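Local coordinates for protein 4-amino-4-deoxychorismate lyase (Legionella pneumophila, PDB 3LUL) that belongs to the class IV aminotransferase family of pyridoxal-phosphate enzymes, carrying its cofactor on a lysine and assembling from two copies of the chain, at residues B[79-93]-B[104-116]. Residues are numbered along the deposited sequence; the frame is centred on the assembly and turned at random.
Sequences DNLYHGGIKAILSGG and QVSQLIFQTFNYS. With PO4 (phosphate ion), chain G.
Gly85 and Phe113 form the first of four hydrogen-bonded pairs that zip strands 84-91 and 106-113 together antiparallel, their axes 4.6 Å apart at 162°. Most rungs are nearly straight, Lys87 N to Gln111 O being 2.8 Å; the ladder slackens at its far end, where Gln107 N to Ser91 O is weak. Glycine suits position 85 because the Phe113 ring folds back over it: with chi1 at 54°, CG sits between the backbone N and carbonyl carbon, and Gly85 CA lies over the ring face, a CH-pi contact 3.9 Å from the centroid. The Tyr115 ring turns its edge to Gly85 N, its hydroxyl reaching Leu239 O. On the other face Ala88, small enough to admit a neighbouring ring, sets CB 3.8 Å from Phe110 CE1, while Ile86 CG2 meets that ring's edge; helix 65-78 covers this apolar row. Thr112 is bifunctional: CG2 packs on Ile86 CG1, and OG1 donates to Asp79 OD2, modelled at a doubtfully short 2.5 Å. Backbone bonds thus fix the register, apolar groups seat the sheet on its helix, and the Asp79 carboxylate, just past helix 65-78, links to strand 106-113 through Thr112 OG1 and a water on Thr112 N.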
loop_
_atom_site.group_PDB
_atom_site.type_symbol
_atom_site.label_atom_id
_atom_site.label_comp_id
_atom_site.label_asym_id
_atom_site.label_seq_id
_atom_site.Cartn_x
_atom_site.Cartn_y
_atom_site.Cartn_z
ATOM N N ASP B 79 -25.496 -0.275 17.351
ATOM C CA ASP B 79 -24.368 -0.496 18.251
ATOM C C ASP B 79 -24.387 0.399 19.493
ATOM O O ASP B 79 -23.430 0.395 20.267
ATOM C CB ASP B 79 -23.069 -0.281 17.475
ATOM C CG ASP B 79 -22.884 -1.288 16.331
ATOM O OD1 ASP B 79 -23.712 -2.216 16.175
ATOM O OD2 ASP B 79 -21.896 -1.149 15.572
ATOM N N ASN B 80 -25.456 1.173 19.682
ATOM C CA ASN B 80 -25.621 2.025 20.850
ATOM C C ASN B 80 -24.500 3.033 21.085
ATOM O O ASN B 80 -24.132 3.334 22.220
ATOM C CB ASN B 80 -25.871 1.140 22.088
ATOM C CG ASN B 80 -27.096 0.258 21.910
ATOM O OD1 ASN B 80 -28.221 0.763 21.803
ATOM N ND2 ASN B 80 -26.880 -1.062 21.824
ATOM N N LEU B 81 -23.981 3.589 20.002
ATOM C CA LEU B 81 -22.887 4.535 20.084
ATOM C C LEU B 81 -23.412 5.926 20.452
ATOM O O LEU B 81 -24.475 6.374 19.948
ATOM C CB LEU B 81 -22.156 4.557 18.741
ATOM C CG LEU B 81 -20.669 4.826 18.651
ATOM C CD1 LEU B 81 -19.874 3.764 19.385
ATOM C CD2 LEU B 81 -20.292 4.907 17.158
ATOM N N TYR B 82 -22.709 6.603 21.355
ATOM C CA TYR B 82 -22.973 8.011 21.626
ATOM C C TYR B 82 -21.769 8.783 21.152
ATOM O O TYR B 82 -21.840 9.435 20.105
ATOM C CB TYR B 82 -23.328 8.247 23.094
ATOM C CG TYR B 82 -23.813 9.659 23.446
ATOM C CD1 TYR B 82 -25.183 9.991 23.394
ATOM C CD2 TYR B 82 -22.918 10.639 23.882
ATOM C CE1 TYR B 82 -25.632 11.276 23.735
ATOM C CE2 TYR B 82 -23.367 11.931 24.250
ATOM C CZ TYR B 82 -24.717 12.241 24.162
ATOM O OH TYR B 82 -25.138 13.515 24.537
ATOM N N HIS B 83 -20.650 8.699 21.873
ATOM C CA HIS B 83 -19.378 9.194 21.363
ATOM C C HIS B 83 -18.562 7.996 20.879
ATOM O O HIS B 83 -18.517 6.943 21.524
ATOM C CB HIS B 83 -18.564 9.916 22.422
ATOM C CG HIS B 83 -19.231 11.117 23.015
ATOM N ND1 HIS B 83 -20.067 11.944 22.296
ATOM C CD2 HIS B 83 -19.121 11.670 24.248
ATOM C CE1 HIS B 83 -20.477 12.932 23.070
ATOM N NE2 HIS B 83 -19.911 12.796 24.257
ATOM N N GLY B 84 -17.872 8.167 19.769
ATOM C CA GLY B 84 -17.005 7.087 19.236
ATOM C C GLY B 84 -16.676 7.322 17.781
ATOM O O GLY B 84 -16.607 8.473 17.345
ATOM N N GLY B 85 -16.453 6.237 17.042
ATOM C CA GLY B 85 -16.159 6.335 15.623
ATOM C C GLY B 85 -16.863 5.334 14.759
ATOM O O GLY B 85 -17.336 4.287 15.240
ATOM N N ILE B 86 -16.935 5.662 13.461
ATOM C CA ILE B 86 -17.345 4.695 12.444
ATOM C C ILE B 86 -16.316 4.691 11.316
ATOM O O ILE B 86 -15.887 5.748 10.864
ATOM C CB ILE B 86 -18.716 5.018 11.791
ATOM C CG1 ILE B 86 -19.872 4.892 12.762
ATOM C CG2 ILE B 86 -18.984 4.058 10.607
ATOM C CD1 ILE B 86 -21.196 5.372 12.177
ATOM N N LYS B 87 -15.895 3.494 10.907
ATOM C CA LYS B 87 -14.990 3.338 9.751
ATOM C C LYS B 87 -15.782 2.753 8.595
ATOM O O LYS B 87 -16.465 1.747 8.759
ATOM C CB LYS B 87 -13.804 2.454 10.109
ATOM C CG LYS B 87 -12.700 2.435 9.049
ATOM C CD LYS B 87 -11.446 1.665 9.544
ATOM C CE LYS B 87 -10.459 1.421 8.395
ATOM N NZ LYS B 87 -9.133 0.874 8.890
ATOM N N ALA B 88 -15.741 3.413 7.444
ATOM C CA ALA B 88 -16.354 2.902 6.198
ATOM C C ALA B 88 -15.214 2.406 5.326
ATOM O O ALA B 88 -14.234 3.110 5.176
ATOM C CB ALA B 88 -17.076 3.990 5.486
ATOM N N ILE B 89 -15.294 1.169 4.833
ATOM C CA ILE B 89 -14.309 0.618 3.913
ATOM C C ILE B 89 -15.013 0.269 2.608
ATOM O O ILE B 89 -16.000 -0.442 2.638
ATOM C CB ILE B 89 -13.609 -0.654 4.466
ATOM C CG1 ILE B 89 -12.981 -0.391 5.841
ATOM C CG2 ILE B 89 -12.518 -1.116 3.501
ATOM C CD1 ILE B 89 -12.376 -1.677 6.478
ATOM N N LEU B 90 -14.502 0.803 1.489
ATOM C CA LEU B 90 -15.032 0.557 0.135
ATOM C C LEU B 90 -13.986 -0.265 -0.609
ATOM O O LEU B 90 -12.837 0.178 -0.769
ATOM C CB LEU B 90 -15.238 1.865 -0.621
ATOM C CG LEU B 90 -15.792 1.787 -2.039
ATOM C CD1 LEU B 90 -17.250 1.391 -2.014
ATOM C CD2 LEU B 90 -15.601 3.136 -2.766
ATOM N N SER B 91 -14.367 -1.466 -1.022
ATOM C CA SER B 91 -13.479 -2.351 -1.776
ATOM C C SER B 91 -13.805 -2.281 -3.239
ATOM O O SER B 91 -14.942 -1.984 -3.615
ATOM C CB SER B 91 -13.656 -3.796 -1.342
ATOM O OG SER B 91 -14.909 -4.307 -1.740
ATOM N N GLY B 92 -12.814 -2.578 -4.067
ATOM C CA GLY B 92 -13.021 -2.673 -5.522
ATOM C C GLY B 92 -13.981 -3.797 -5.870
ATOM O O GLY B 92 -14.667 -3.757 -6.887
ATOM N N GLY B 93 -14.064 -4.802 -5.008
ATOM C CA GLY B 93 -15.050 -5.873 -5.146
ATOM C C GLY B 93 -14.515 -7.136 -5.792
ATOM O O GLY B 93 -13.370 -7.158 -6.276
ATOM N N GLN B 104 -17.003 -5.062 -11.031
ATOM C CA GLN B 104 -18.267 -4.507 -11.516
ATOM C C GLN B 104 -19.104 -3.962 -10.360
ATOM O O GLN B 104 -19.872 -3.007 -10.559
ATOM C CB GLN B 104 -19.112 -5.571 -12.245
ATOM C CG GLN B 104 -18.332 -6.477 -13.197
ATOM C CD GLN B 104 -19.011 -6.653 -14.544
ATOM O OE1 GLN B 104 -19.595 -7.712 -14.831
ATOM N NE2 GLN B 104 -18.949 -5.611 -15.377
ATOM N N VAL B 105 -18.999 -4.600 -9.185
ATOM C CA VAL B 105 -19.753 -4.188 -7.994
ATOM C C VAL B 105 -18.805 -3.975 -6.808
ATOM O O VAL B 105 -18.170 -4.922 -6.311
ATOM C CB VAL B 105 -20.886 -5.189 -7.623
ATOM C CG1 VAL B 105 -21.679 -4.692 -6.382
ATOM C CG2 VAL B 105 -21.821 -5.423 -8.827
ATOM N N SER B 106 -18.684 -2.725 -6.390
ATOM C CA SER B 106 -17.924 -2.399 -5.194
ATOM C C SER B 106 -18.730 -2.754 -3.936
ATOM O O SER B 106 -19.958 -2.899 -3.970
ATOM C CB SER B 106 -17.487 -0.931 -5.213
ATOM O OG SER B 106 -18.587 -0.050 -5.350
ATOM N N GLN B 107 -18.014 -2.929 -2.833
ATOM C CA GLN B 107 -18.600 -3.424 -1.611
ATOM C C GLN B 107 -18.246 -2.413 -0.538
ATOM O O GLN B 107 -17.138 -1.919 -0.488
ATOM C CB GLN B 107 -18.053 -4.814 -1.286
ATOM C CG GLN B 107 -17.993 -5.776 -2.494
ATOM C CD GLN B 107 -19.316 -6.423 -2.786
ATOM O OE1 GLN B 107 -19.926 -7.010 -1.891
ATOM N NE2 GLN B 107 -19.783 -6.323 -4.041
ATOM N N LEU B 108 -19.209 -2.091 0.296
ATOM C CA LEU B 108 -19.013 -1.148 1.360
ATOM C C LEU B 108 -19.334 -1.845 2.678
ATOM O O LEU B 108 -20.370 -2.540 2.774
ATOM C CB LEU B 108 -19.932 0.022 1.102
ATOM C CG LEU B 108 -19.856 1.318 1.874
ATOM C CD1 LEU B 108 -18.408 1.870 1.979
ATOM C CD2 LEU B 108 -20.806 2.297 1.204
ATOM N N ILE B 109 -18.442 -1.709 3.666
ATOM C CA ILE B 109 -18.681 -2.186 5.028
ATOM C C ILE B 109 -18.522 -1.026 6.020
ATOM O O ILE B 109 -17.594 -0.222 5.912
ATOM C CB ILE B 109 -17.761 -3.363 5.403
ATOM C CG1 ILE B 109 -18.135 -4.595 4.565
ATOM C CG2 ILE B 109 -17.807 -3.691 6.947
ATOM C CD1 ILE B 109 -17.212 -5.828 4.804
ATOM N N PHE B 110 -19.460 -0.939 6.966
ATOM C CA PHE B 110 -19.357 0.003 8.090
ATOM C C PHE B 110 -19.142 -0.716 9.407
ATOM O O PHE B 110 -19.780 -1.739 9.684
ATOM C CB PHE B 110 -20.635 0.820 8.231
ATOM C CG PHE B 110 -20.998 1.598 7.015
ATOM C CD1 PHE B 110 -20.534 2.909 6.869
ATOM C CD2 PHE B 110 -21.838 1.055 6.034
ATOM C CE1 PHE B 110 -20.888 3.657 5.759
ATOM C CE2 PHE B 110 -22.197 1.803 4.926
ATOM C CZ PHE B 110 -21.731 3.103 4.792
ATOM N N GLN B 111 -18.233 -0.187 10.207
ATOM C CA GLN B 111 -17.941 -0.731 11.539
ATOM C C GLN B 111 -17.791 0.394 12.551
ATOM O O GLN B 111 -17.139 1.392 12.271
ATOM C CB GLN B 111 -16.642 -1.521 11.511
ATOM C CG GLN B 111 -16.765 -2.856 10.786
ATOM C CD GLN B 111 -17.639 -3.876 11.532
ATOM O OE1 GLN B 111 -18.719 -4.275 11.059
ATOM N NE2 GLN B 111 -17.167 -4.314 12.690
ATOM N N THR B 112 -18.401 0.216 13.715
ATOM C CA THR B 112 -18.306 1.197 14.786
ATOM C C THR B 112 -17.210 0.766 15.744
ATOM O O THR B 112 -16.802 -0.416 15.812
ATOM C CB THR B 112 -19.621 1.367 15.592
ATOM O OG1 THR B 112 -19.940 0.149 16.291
ATOM C CG2 THR B 112 -20.750 1.739 14.700
ATOM N N PHE B 113 -16.748 1.731 16.515
ATOM C CA PHE B 113 -15.799 1.464 17.584
ATOM C C PHE B 113 -15.851 2.576 18.606
ATOM O O PHE B 113 -16.306 3.694 18.345
ATOM C CB PHE B 113 -14.379 1.304 17.035
ATOM C CG PHE B 113 -13.918 2.458 16.197
ATOM C CD1 PHE B 113 -14.208 2.504 14.831
ATOM C CD2 PHE B 113 -13.189 3.501 16.754
ATOM C CE1 PHE B 113 -13.774 3.577 14.030
ATOM C CE2 PHE B 113 -12.732 4.570 15.967
ATOM C CZ PHE B 113 -13.030 4.622 14.609
ATOM N N ASN B 114 -15.394 2.241 19.794
ATOM C CA ASN B 114 -15.259 3.189 20.879
ATOM C C ASN B 114 -13.778 3.439 21.095
ATOM O O ASN B 114 -12.966 2.514 20.975
ATOM C CB ASN B 114 -15.892 2.624 22.132
ATOM C CG ASN B 114 -17.385 2.693 22.101
ATOM O OD1 ASN B 114 -18.048 1.795 21.571
ATOM N ND2 ASN B 114 -17.932 3.769 22.638
ATOM N N TYR B 115 -13.416 4.675 21.426
ATOM C CA TYR B 115 -12.010 5.028 21.648
ATOM C C TYR B 115 -11.902 6.254 22.549
ATOM O O TYR B 115 -12.855 7.023 22.649
ATOM C CB TYR B 115 -11.323 5.301 20.311
ATOM C CG TYR B 115 -11.780 6.584 19.652
ATOM C CD1 TYR B 115 -12.954 6.633 18.921
ATOM C CD2 TYR B 115 -11.046 7.753 19.790
ATOM C CE1 TYR B 115 -13.375 7.818 18.339
ATOM C CE2 TYR B 115 -11.450 8.929 19.207
ATOM C CZ TYR B 115 -12.612 8.962 18.469
ATOM O OH TYR B 115 -13.012 10.138 17.905
ATOM N N SER B 116 -10.749 6.408 23.202
ATOM C CA SER B 116 -10.447 7.555 24.061
ATOM C C SER B 116 -9.656 8.621 23.297
ATOM O O SER B 116 -8.701 8.305 22.607
ATOM C CB SER B 116 -9.616 7.129 25.292
ATOM O OG SER B 116 -10.353 6.321 26.209
HETATM P P PO4 G . -9.521 3.176 24.868
HETATM O O1 PO4 G . -10.722 2.668 24.102
HETATM O O2 PO4 G . -9.953 3.796 26.173
HETATM O O3 PO4 G . -8.564 2.064 25.176
HETATM O O4 PO4 G . -8.863 4.202 23.962
HETATM O O HOH W 1 -19.860 -2.257 13.960
HETATM O O HOH W 2 -20.715 0.717 20.922
HETATM O O HOH W 3 -21.102 2.890 23.357
HETATM O O HOH W 4 -20.635 5.356 22.877
HETATM O O HOH W 5 -15.977 6.030 22.497
#